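Local structure of inositol monophosphatase family protein (Staphylococcus aureus, 5I3S) at residues 142-147 and 243-249; 150-156 and 175-180; 188-192 and 212-216; 220-226 and 238-244. The protein probably hydrolyses inositol monophosphate or a related sugar phosphate, as a dimeric member of the inositol monophosphatase family with the sugar phosphatase fold. All coordinates share one frame; numbering follows the deposited sequence.

In the fold
Contacts 2 and 4 lie at opposite edges of one five-stranded mixed sheet; both are buried. Contact 2 is a parallel pair inside a beta-alpha-beta unit, and the second subunit packs on it. Contact 4 is an antiparallel pair. Contact 3, also buried, is purely apolar helix packing, its centre about 7 Å from the centre of the chain. Contact 1, about 19 Å out between the same centres, is partly buried with an exposed side. Polar side chains hold it around a helix start, Asn243 being the N-cap. It shares Asn243 and Arg244 with contact 4. Ser145 of contact 1 meets Ser150 of contact 2, and Leu216 O probably accepts Gly221 N between contacts 3 and 4.

Contact 1: 142-147 and 243-249; sequences LNDSNL and NRGLHQE
Asn243 is the N-cap of the helix that starts at Arg244, and its amide also grips the loop 142-147. This is the tightly packed part of the contact. Asn243 OD1 accepts Leu246 N of its own helix at 3.1 Å, which is the capping bond. Across the contact, Asn243 OD1 also accepts Ser145 N at 3.0 Å. The two donors come from opposite faces of the amide plane, so the oxygen is clamped between loop and helix. Asn243 ND2 gives an almost straight bond (177°) to Ser145 OG at 2.7 Å, in the plane of the amide. With chi1 at 71°, the amide of Asn243 sits between its own backbone N and carbonyl carbon, which lets one group serve both partners. Ser145 OG has a further partner in Ser150. Leu246 packs beside this network: its CB touches Ser145 O, and its CD1 meets Leu147 CD1 at 3.8 Å, the two side chains crossing at about a right angle.

The solvent side is looser. Asp144 and Arg244 are exposed, and their charged ends do not touch. Asp144 OD1 instead takes Gly245 N at 2.8 Å, from well above the carboxylate plane and with a bent angle of 135°.

A second firm grip lies at the other end of the loop. Glu249 OE1 accepts Leu147 N at 2.8 Å, on the syn side but tilted out of the carboxylate plane.

Contact 2: 150-156 and 175-180; sequences SIIGINP and SRSARA
Ile151 and Arg179 lie across each other on one face of a parallel strand pair, 151-153 with 177-179. The branch methyl CG2 of Ile151 touches Arg179 CG at 3.4 Å. The same Ile151 methyl sits 4.2 Å above the guanidinium plane of Arg179, offset toward its rim. Ile151 CD1 lies over that face too. Arg179 bends at chi2 (-71°), which turns the guanidinium back along its own strand. There Arg179 NH1 donates to Ser177 OG at 2.7 Å and to Ala178 O at 3.1 Å. The Ala178 oxygen lies in the guanidinium plane, but the donor stands well above the plane of that carbonyl. Arg179 NH2 goes on to Asn90 of the second subunit.

The other face is mostly apolar. Ile152 CG1 lies 4.1 Å from Ala178 CB. Ile152 CD1 runs to within 3.5 Å of Ser175 OG, a hydroxyl just before the strand that is bonded to Ile171 O. Two residues further along, Ile154 CG2 closes on the Ala178 methyl. Helix 164-174 covers this face through Ile171 and Phe168, which completes the right-handed beta-alpha-beta crossover expected between parallel neighbours.

The backbones follow parallel pairing. Ile152 gives its N to Ser177 O and its O to Arg179 N, and Arg179 O accepts Ile154 N at 2.9 Å. Beyond the strands, Ala180 CB rests against Pro156 CD at 3.9 Å. The chemistry divides by face: an apolar side joins the pair to its helix, while the bonds to Ser177 and Ala178 fix the arginine at the dimer interface.

Contact 3: 188-192 and 212-216; sequences IVSVA and GLVIL
Ile188 presses its branch methyl CG2 onto the backbone of Gly212, 3.6 Å from Gly212 O. Its first torsion (chi1 -68°) sets the longer CG1 arm opposite the carbonyl carbon and CG2 opposite the backbone N. The short branch therefore faces helix 206-218. Gly212 carries no side chain at this point, and its CA comes within 5.7 Å of Ile188 CA. Ile188 CG2 also reaches the flank of Leu216, at 4.5 Å from Leu216 CB.

The second close approach is at Ala192, one turn along. Ala192 CB meets Ile215 CG2 at 3.8 Å and lies 4.0 Å from Leu216 CA. Ile215 has the same first torsion as Ile188, and CG2 is again the branch that makes the closer contact. The other arm ends at Ile215 CD1, which touches Val189 CG2 at 4.4 Å. On the other flank Leu216 has CG anti to the backbone N (chi1 -158°). This carries Leu216 CD2 across to Val191 CG1 at 4.2 Å, with the two side chains oblique to each other.

No hydrogen bond joins the segments. Val189 and Ile215 also pack on Tyr124 and Val115 of the seven-stranded sheet, while Leu216 leans on Ala223 of the five-stranded one. The axes run nearly parallel, 10° apart and 8.7 Å at closest approach. This helix pair between two sheets is the central layer of the alpha-beta-alpha-beta-alpha sandwich known for the inositol monophosphatase fold.

Contact 4: 220-226 and 238-244; sequences NGQASNL and SILVGNR
Strands 222-224 and 238-242 run antiparallel, 166° apart, at one edge of the five-stranded sheet. Gln222 with Gly242 and Ser224 with Leu240 are hydrogen-bonded pairs; Ala223 with Val241 between them is a non-hydrogen-bonded pair. The Leu240 N to Ser224 O bond is nearly straight (174°).

On one face Ala223 CB meets Val241 CG1 at 3.7 Å. Leu213 and Leu216 of helix 206-218 pack on this side. The other face carries Gln222, Ser224 and Leu240, and helix 244-255 lies against it. Ser224 OG donates to Asn225 O at 2.6 Å, on a lone pair of that carbonyl, and also meets His247 NE2.

At the start of strand 222-224, Asn220 ends helix 206-218 in a Schellman motif. The chain of Arg244, extended from CG to NE, runs past it, and Arg244 NE gives a weak bond to Asn220 O at 3.0 Å. Gln222 crosses the aliphatic part of Arg244 at about a right angle, its CG 3.8 Å from Arg244 CA.

At the far end Leu226 packs against Ser238, with Leu226 CD1 3.6 Å from Ser238 CB, and Ser238 OG accepts Leu226 N at 2.8 Å.

Contact 1: 142-147 and 243-249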
# COMPACT_ATOMS: atom_id res chain seq x y z
N LEU A 142 9.31 5.76 -18.44
CA LEU A 142 9.12 6.65 -17.34
C LEU A 142 9.55 8.03 -17.75
O LEU A 142 10.40 8.19 -18.61
CB LEU A 142 9.97 6.15 -16.15
CG LEU A 142 9.61 4.74 -15.62
CD1 LEU A 142 10.44 4.43 -14.40
CD2 LEU A 142 8.12 4.67 -15.27
N ASN A 143 8.95 9.03 -17.12
CA ASN A 143 9.35 10.45 -17.26
C ASN A 143 9.98 10.87 -15.94
O ASN A 143 9.65 10.34 -14.86
CB ASN A 143 8.13 11.32 -17.52
CG ASN A 143 7.53 11.07 -18.91
OD1 ASN A 143 8.26 10.98 -19.91
ND2 ASN A 143 6.19 10.99 -18.98
N ASP A 144 10.88 11.83 -16.04
CA ASP A 144 11.45 12.49 -14.88
C ASP A 144 10.39 13.19 -14.00
O ASP A 144 9.42 13.76 -14.49
CB ASP A 144 12.53 13.49 -15.33
CG ASP A 144 13.84 12.78 -15.82
OD1 ASP A 144 14.00 11.53 -15.67
OD2 ASP A 144 14.73 13.49 -16.35
N SER A 145 10.62 13.14 -12.68
CA SER A 145 9.86 13.95 -11.73
C SER A 145 10.84 14.63 -10.79
O SER A 145 11.98 14.15 -10.59
CB SER A 145 8.87 13.04 -10.94
OG SER A 145 9.57 12.11 -10.11
N ASN A 146 10.40 15.73 -10.20
CA ASN A 146 11.06 16.26 -9.00
C ASN A 146 10.55 15.59 -7.72
O ASN A 146 9.36 15.19 -7.65
CB ASN A 146 10.89 17.79 -8.94
CG ASN A 146 11.43 18.46 -10.21
OD1 ASN A 146 12.60 18.32 -10.52
ND2 ASN A 146 10.56 19.13 -10.97
N LEU A 147 11.42 15.49 -6.71
CA LEU A 147 11.05 14.85 -5.44
C LEU A 147 9.82 15.52 -4.81
O LEU A 147 8.89 14.82 -4.31
CB LEU A 147 12.22 14.85 -4.43
CG LEU A 147 11.90 14.16 -3.10
CD1 LEU A 147 11.55 12.68 -3.25
CD2 LEU A 147 13.09 14.27 -2.19
N ASN A 243 12.44 6.88 -11.31
CA ASN A 243 12.68 7.55 -12.59
C ASN A 243 14.04 8.26 -12.50
O ASN A 243 14.51 8.59 -11.42
CB ASN A 243 11.50 8.47 -12.98
CG ASN A 243 11.34 9.74 -12.13
OD1 ASN A 243 12.18 10.66 -12.16
ND2 ASN A 243 10.21 9.86 -11.48
N ARG A 244 14.70 8.36 -13.64
CA ARG A 244 16.04 8.95 -13.77
C ARG A 244 16.20 10.19 -13.00
O ARG A 244 17.06 10.27 -12.12
CB ARG A 244 16.39 9.19 -15.23
CG ARG A 244 16.88 7.91 -15.85
CD ARG A 244 16.94 7.86 -17.37
NE ARG A 244 17.35 6.50 -17.69
CZ ARG A 244 18.59 6.00 -17.58
NH1 ARG A 244 19.62 6.77 -17.22
NH2 ARG A 244 18.82 4.71 -17.84
N GLY A 245 15.32 11.13 -13.26
CA GLY A 245 15.42 12.45 -12.68
C GLY A 245 15.46 12.42 -11.16
O GLY A 245 16.28 13.04 -10.49
N LEU A 246 14.56 11.69 -10.55
CA LEU A 246 14.56 11.87 -9.17
C LEU A 246 15.37 10.85 -8.41
O LEU A 246 15.68 11.05 -7.23
CB LEU A 246 13.18 11.99 -8.69
CG LEU A 246 12.77 10.93 -7.78
CD1 LEU A 246 11.74 11.62 -6.94
CD2 LEU A 246 12.39 9.75 -8.69
N HIS A 247 15.72 9.75 -9.09
CA HIS A 247 16.83 8.98 -8.61
C HIS A 247 18.08 9.85 -8.43
O HIS A 247 18.68 9.84 -7.36
CB HIS A 247 17.13 7.84 -9.56
CG HIS A 247 18.17 6.90 -9.04
ND1 HIS A 247 19.52 7.21 -9.05
CD2 HIS A 247 18.06 5.69 -8.48
CE1 HIS A 247 20.20 6.21 -8.54
NE2 HIS A 247 19.34 5.27 -8.18
N GLN A 248 18.44 10.64 -9.44
CA GLN A 248 19.64 11.51 -9.33
C GLN A 248 19.50 12.61 -8.28
O GLN A 248 20.45 12.88 -7.58
CB GLN A 248 20.16 12.02 -10.74
CG GLN A 248 19.38 13.09 -11.52
CD GLN A 248 19.59 13.07 -13.06
OE1 GLN A 248 18.86 13.74 -13.84
NE2 GLN A 248 20.57 12.29 -13.52
N GLU A 249 18.30 13.20 -8.11
CA GLU A 249 18.05 14.16 -6.99
C GLU A 249 18.12 13.52 -5.59
O GLU A 249 18.69 14.12 -4.65
CB GLU A 249 16.67 14.83 -7.18
CG GLU A 249 16.28 15.93 -6.18
CD GLU A 249 14.88 16.43 -6.39
OE1 GLU A 249 14.16 15.93 -7.31
OE2 GLU A 249 14.45 17.30 -5.59

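Contact 2: 150-156 and 175-180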
# COMPACT_ATOMS: atom_id res chain seq x y z
N SER A 150 6.78 14.05 -6.09
CA SER A 150 6.81 12.59 -6.20
C SER A 150 6.23 11.96 -4.93
O SER A 150 6.32 12.54 -3.85
CB SER A 150 8.25 12.10 -6.43
OG SER A 150 8.84 12.78 -7.51
N ILE A 151 5.63 10.79 -5.11
CA ILE A 151 5.30 9.83 -4.05
C ILE A 151 6.34 8.74 -4.06
O ILE A 151 6.62 8.19 -5.12
CB ILE A 151 3.99 9.08 -4.35
CG1 ILE A 151 2.84 10.07 -4.63
CG2 ILE A 151 3.60 8.19 -3.17
CD1 ILE A 151 1.53 9.34 -4.91
N ILE A 152 6.79 8.35 -2.87
CA ILE A 152 7.84 7.40 -2.68
C ILE A 152 7.41 6.27 -1.80
O ILE A 152 6.56 6.43 -0.95
CB ILE A 152 9.09 8.03 -2.02
CG1 ILE A 152 8.83 8.44 -0.57
CG2 ILE A 152 9.52 9.26 -2.83
CD1 ILE A 152 10.04 9.03 0.10
N GLY A 153 8.05 5.13 -2.02
CA GLY A 153 7.83 3.96 -1.26
C GLY A 153 8.93 3.83 -0.22
O GLY A 153 10.11 3.82 -0.60
N ILE A 154 8.54 3.69 1.05
CA ILE A 154 9.49 3.47 2.12
C ILE A 154 8.76 2.96 3.35
O ILE A 154 7.77 3.57 3.76
CB ILE A 154 10.30 4.75 2.45
CG1 ILE A 154 11.36 4.46 3.51
CG2 ILE A 154 9.42 5.90 2.92
CD1 ILE A 154 12.28 5.67 3.72
N ASN A 155 9.21 1.87 3.93
CA ASN A 155 8.50 1.32 5.13
C ASN A 155 8.69 2.30 6.29
O ASN A 155 9.80 2.75 6.52
CB ASN A 155 8.95 -0.08 5.49
CG ASN A 155 7.98 -0.82 6.42
OD1 ASN A 155 7.46 -1.89 6.09
ND2 ASN A 155 7.85 -0.34 7.58
N PRO A 156 7.60 2.67 6.99
CA PRO A 156 7.76 3.49 8.20
C PRO A 156 8.82 3.03 9.23
O PRO A 156 9.42 3.85 9.91
CB PRO A 156 6.36 3.41 8.84
CG PRO A 156 5.42 3.26 7.66
CD PRO A 156 6.19 2.42 6.66
N SER A 175 9.42 14.90 -0.17
CA SER A 175 8.45 14.25 -1.06
C SER A 175 7.03 14.74 -0.74
O SER A 175 6.74 15.30 0.34
CB SER A 175 8.53 12.73 -1.02
OG SER A 175 8.73 12.28 0.29
N ARG A 176 6.18 14.59 -1.73
CA ARG A 176 4.79 15.00 -1.61
C ARG A 176 4.06 14.09 -0.65
O ARG A 176 3.26 14.55 0.18
CB ARG A 176 4.12 14.95 -2.97
CG ARG A 176 2.78 15.62 -3.04
CD ARG A 176 2.86 17.14 -2.93
NE ARG A 176 1.53 17.71 -3.04
CZ ARG A 176 0.60 17.70 -2.07
NH1 ARG A 176 0.84 17.16 -0.86
NH2 ARG A 176 -0.60 18.23 -2.32
N SER A 177 4.30 12.78 -0.80
CA SER A 177 3.86 11.82 0.21
C SER A 177 4.60 10.49 0.13
O SER A 177 5.50 10.30 -0.72
CB SER A 177 2.33 11.58 0.15
OG SER A 177 1.91 10.76 1.24
N ALA A 178 4.26 9.59 1.08
CA ALA A 178 4.90 8.29 1.16
C ALA A 178 3.90 7.15 1.33
O ALA A 178 2.88 7.30 2.01
CB ALA A 178 5.92 8.28 2.31
N ARG A 179 4.32 5.99 0.82
CA ARG A 179 3.54 4.77 0.73
C ARG A 179 4.45 3.60 1.12
O ARG A 179 5.66 3.71 1.09
CB ARG A 179 3.05 4.56 -0.72
CG ARG A 179 2.24 5.69 -1.31
CD ARG A 179 0.86 5.76 -0.65
NE ARG A 179 0.03 6.82 -1.22
CZ ARG A 179 -0.03 8.07 -0.81
NH1 ARG A 179 0.68 8.52 0.25
NH2 ARG A 179 -0.85 8.91 -1.43
N ALA A 180 3.84 2.46 1.46
CA ALA A 180 4.57 1.21 1.71
C ALA A 180 3.59 0.06 1.63
O ALA A 180 2.56 0.05 2.33
CB ALA A 180 5.22 1.23 3.10

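Contact 3: 188-192 and 212-216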
# COMPACT_ATOMS: atom_id res chain seq x y z
N ILE A 188 8.99 -2.36 -6.65
CA ILE A 188 9.90 -2.05 -7.76
C ILE A 188 9.07 -2.03 -9.06
O ILE A 188 9.21 -1.15 -9.87
CB ILE A 188 11.03 -3.12 -7.81
CG1 ILE A 188 11.95 -2.99 -6.61
CG2 ILE A 188 11.84 -3.07 -9.11
CD1 ILE A 188 12.92 -4.17 -6.48
N VAL A 189 8.17 -2.98 -9.25
CA VAL A 189 7.19 -2.87 -10.35
C VAL A 189 6.29 -1.61 -10.27
O VAL A 189 6.01 -1.02 -11.32
CB VAL A 189 6.31 -4.12 -10.45
CG1 VAL A 189 5.08 -3.90 -11.32
CG2 VAL A 189 7.15 -5.26 -10.97
N SER A 190 5.85 -1.18 -9.08
CA SER A 190 5.14 0.10 -8.96
C SER A 190 5.96 1.26 -9.47
O SER A 190 5.41 2.23 -9.99
CB SER A 190 4.77 0.40 -7.52
OG SER A 190 3.90 -0.56 -7.01
N VAL A 191 7.29 1.19 -9.33
CA VAL A 191 8.11 2.22 -10.01
C VAL A 191 8.06 2.03 -11.54
O VAL A 191 7.86 2.99 -12.28
CB VAL A 191 9.54 2.30 -9.43
CG1 VAL A 191 10.32 3.49 -10.03
CG2 VAL A 191 9.47 2.53 -7.92
N ALA A 192 8.23 0.81 -12.00
CA ALA A 192 8.14 0.56 -13.43
C ALA A 192 6.82 1.00 -14.06
O ALA A 192 6.85 1.47 -15.19
CB ALA A 192 8.41 -0.90 -13.76
N GLY A 212 12.18 -7.82 -10.66
CA GLY A 212 11.70 -6.47 -10.79
C GLY A 212 12.62 -5.53 -11.57
O GLY A 212 12.15 -4.62 -12.29
N LEU A 213 13.93 -5.74 -11.37
CA LEU A 213 14.96 -4.88 -11.95
C LEU A 213 14.97 -4.90 -13.48
O LEU A 213 15.18 -3.86 -14.10
CB LEU A 213 16.33 -5.29 -11.43
CG LEU A 213 17.16 -4.16 -10.90
CD1 LEU A 213 16.48 -3.32 -9.80
CD2 LEU A 213 18.44 -4.80 -10.38
N VAL A 214 14.70 -6.05 -14.07
CA VAL A 214 14.71 -6.19 -15.55
C VAL A 214 13.57 -5.38 -16.14
O VAL A 214 13.74 -4.67 -17.15
CB VAL A 214 14.63 -7.69 -15.98
CG1 VAL A 214 14.64 -7.86 -17.50
CG2 VAL A 214 15.78 -8.48 -15.36
N ILE A 215 12.41 -5.45 -15.47
CA ILE A 215 11.20 -4.70 -15.86
C ILE A 215 11.44 -3.18 -15.73
O ILE A 215 11.19 -2.39 -16.66
CB ILE A 215 9.97 -5.21 -15.02
CG1 ILE A 215 9.65 -6.68 -15.37
CG2 ILE A 215 8.74 -4.36 -15.27
CD1 ILE A 215 8.95 -7.49 -14.31
N LEU A 216 11.97 -2.78 -14.59
CA LEU A 216 12.33 -1.39 -14.36
C LEU A 216 13.23 -0.86 -15.45
O LEU A 216 12.99 0.20 -15.96
CB LEU A 216 13.10 -1.30 -13.00
CG LEU A 216 13.22 -0.01 -12.19
CD1 LEU A 216 14.64 0.34 -11.80
CD2 LEU A 216 12.49 1.18 -12.78

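Contact 4: 220-226 and 238-244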
# COMPACT_ATOMS: atom_id res chain seq x y z
N ASN A 220 13.21 2.41 -18.75
CA ASN A 220 14.21 3.48 -18.53
C ASN A 220 14.33 4.00 -17.14
O ASN A 220 14.79 5.14 -16.98
CB ASN A 220 14.00 4.70 -19.49
CG ASN A 220 14.92 4.66 -20.66
OD1 ASN A 220 14.52 4.29 -21.76
ND2 ASN A 220 16.18 5.01 -20.42
N GLY A 221 13.99 3.19 -16.14
CA GLY A 221 14.20 3.59 -14.75
C GLY A 221 15.65 3.38 -14.35
O GLY A 221 16.40 2.77 -15.13
N GLN A 222 16.07 3.90 -13.18
CA GLN A 222 17.36 3.50 -12.64
C GLN A 222 17.40 2.96 -11.22
O GLN A 222 16.57 3.27 -10.36
CB GLN A 222 18.43 4.54 -12.82
CG GLN A 222 18.04 5.97 -12.62
CD GLN A 222 19.25 6.89 -12.78
OE1 GLN A 222 19.15 8.14 -12.82
NE2 GLN A 222 20.43 6.28 -12.88
N ALA A 223 18.42 2.14 -11.02
CA ALA A 223 18.59 1.40 -9.81
C ALA A 223 20.02 1.49 -9.39
O ALA A 223 20.89 1.37 -10.20
CB ALA A 223 18.19 -0.04 -10.01
N SER A 224 20.21 1.70 -8.10
CA SER A 224 21.46 1.61 -7.45
C SER A 224 21.19 1.17 -6.01
O SER A 224 20.05 0.96 -5.63
CB SER A 224 22.12 2.99 -7.43
OG SER A 224 21.41 3.86 -6.57
N ASN A 225 22.25 1.06 -5.22
CA ASN A 225 22.14 0.97 -3.79
C ASN A 225 22.17 2.39 -3.27
O ASN A 225 22.14 3.36 -4.08
CB ASN A 225 23.21 0.04 -3.21
CG ASN A 225 24.58 0.65 -3.14
OD1 ASN A 225 24.86 1.75 -3.58
ND2 ASN A 225 25.47 -0.10 -2.57
N LEU A 226 22.19 2.53 -1.93
CA LEU A 226 22.13 3.85 -1.31
C LEU A 226 23.40 4.68 -1.47
O LEU A 226 23.36 5.89 -1.24
CB LEU A 226 21.75 3.75 0.16
CG LEU A 226 20.31 3.22 0.44
CD1 LEU A 226 20.14 3.00 1.93
CD2 LEU A 226 19.19 4.10 -0.09
N SER A 238 21.44 -2.58 -0.15
CA SER A 238 20.45 -1.53 -0.05
C SER A 238 19.95 -1.21 -1.47
O SER A 238 20.49 -1.74 -2.50
CB SER A 238 21.03 -0.31 0.68
OG SER A 238 21.93 0.42 -0.11
N ILE A 239 18.92 -0.38 -1.56
CA ILE A 239 18.13 -0.25 -2.80
C ILE A 239 17.56 1.16 -2.88
O ILE A 239 16.94 1.62 -1.93
CB ILE A 239 16.89 -1.21 -2.80
CG1 ILE A 239 17.30 -2.65 -2.68
CG2 ILE A 239 16.04 -1.03 -4.09
CD1 ILE A 239 17.92 -3.25 -3.94
N LEU A 240 17.82 1.83 -3.99
CA LEU A 240 17.10 3.05 -4.41
C LEU A 240 16.76 2.90 -5.90
O LEU A 240 17.64 2.67 -6.71
CB LEU A 240 17.97 4.27 -4.19
CG LEU A 240 17.45 5.60 -4.74
CD1 LEU A 240 16.26 5.99 -3.90
CD2 LEU A 240 18.49 6.73 -4.81
N VAL A 241 15.48 2.98 -6.23
CA VAL A 241 14.99 2.88 -7.60
C VAL A 241 13.99 3.98 -7.86
O VAL A 241 13.30 4.48 -6.93
CB VAL A 241 14.34 1.52 -7.94
CG1 VAL A 241 15.33 0.39 -7.72
CG2 VAL A 241 13.08 1.26 -7.16
N GLY A 242 13.95 4.41 -9.10
CA GLY A 242 13.13 5.53 -9.45
C GLY A 242 13.21 5.89 -10.93
O GLY A 242 13.98 5.30 -11.68
N ASN A 243 12.44 6.88 -11.31
CA ASN A 243 12.68 7.55 -12.59
C ASN A 243 14.04 8.26 -12.50
O ASN A 243 14.51 8.59 -11.42
CB ASN A 243 11.50 8.47 -12.98
CG ASN A 243 11.34 9.74 -12.13
OD1 ASN A 243 12.18 10.66 -12.16
ND2 ASN A 243 10.21 9.86 -11.48
N ARG A 244 14.70 8.36 -13.64
CA ARG A 244 16.04 8.95 -13.77
C ARG A 244 16.20 10.19 -13.00
O ARG A 244 17.06 10.27 -12.12
CB ARG A 244 16.39 9.19 -15.23
CG ARG A 244 16.88 7.91 -15.85
CD ARG A 244 16.94 7.86 -17.37
NE ARG A 244 17.35 6.50 -17.69
CZ ARG A 244 18.59 6.00 -17.58
NH1 ARG A 244 19.62 6.77 -17.22
NH2 ARG A 244 18.82 4.71 -17.84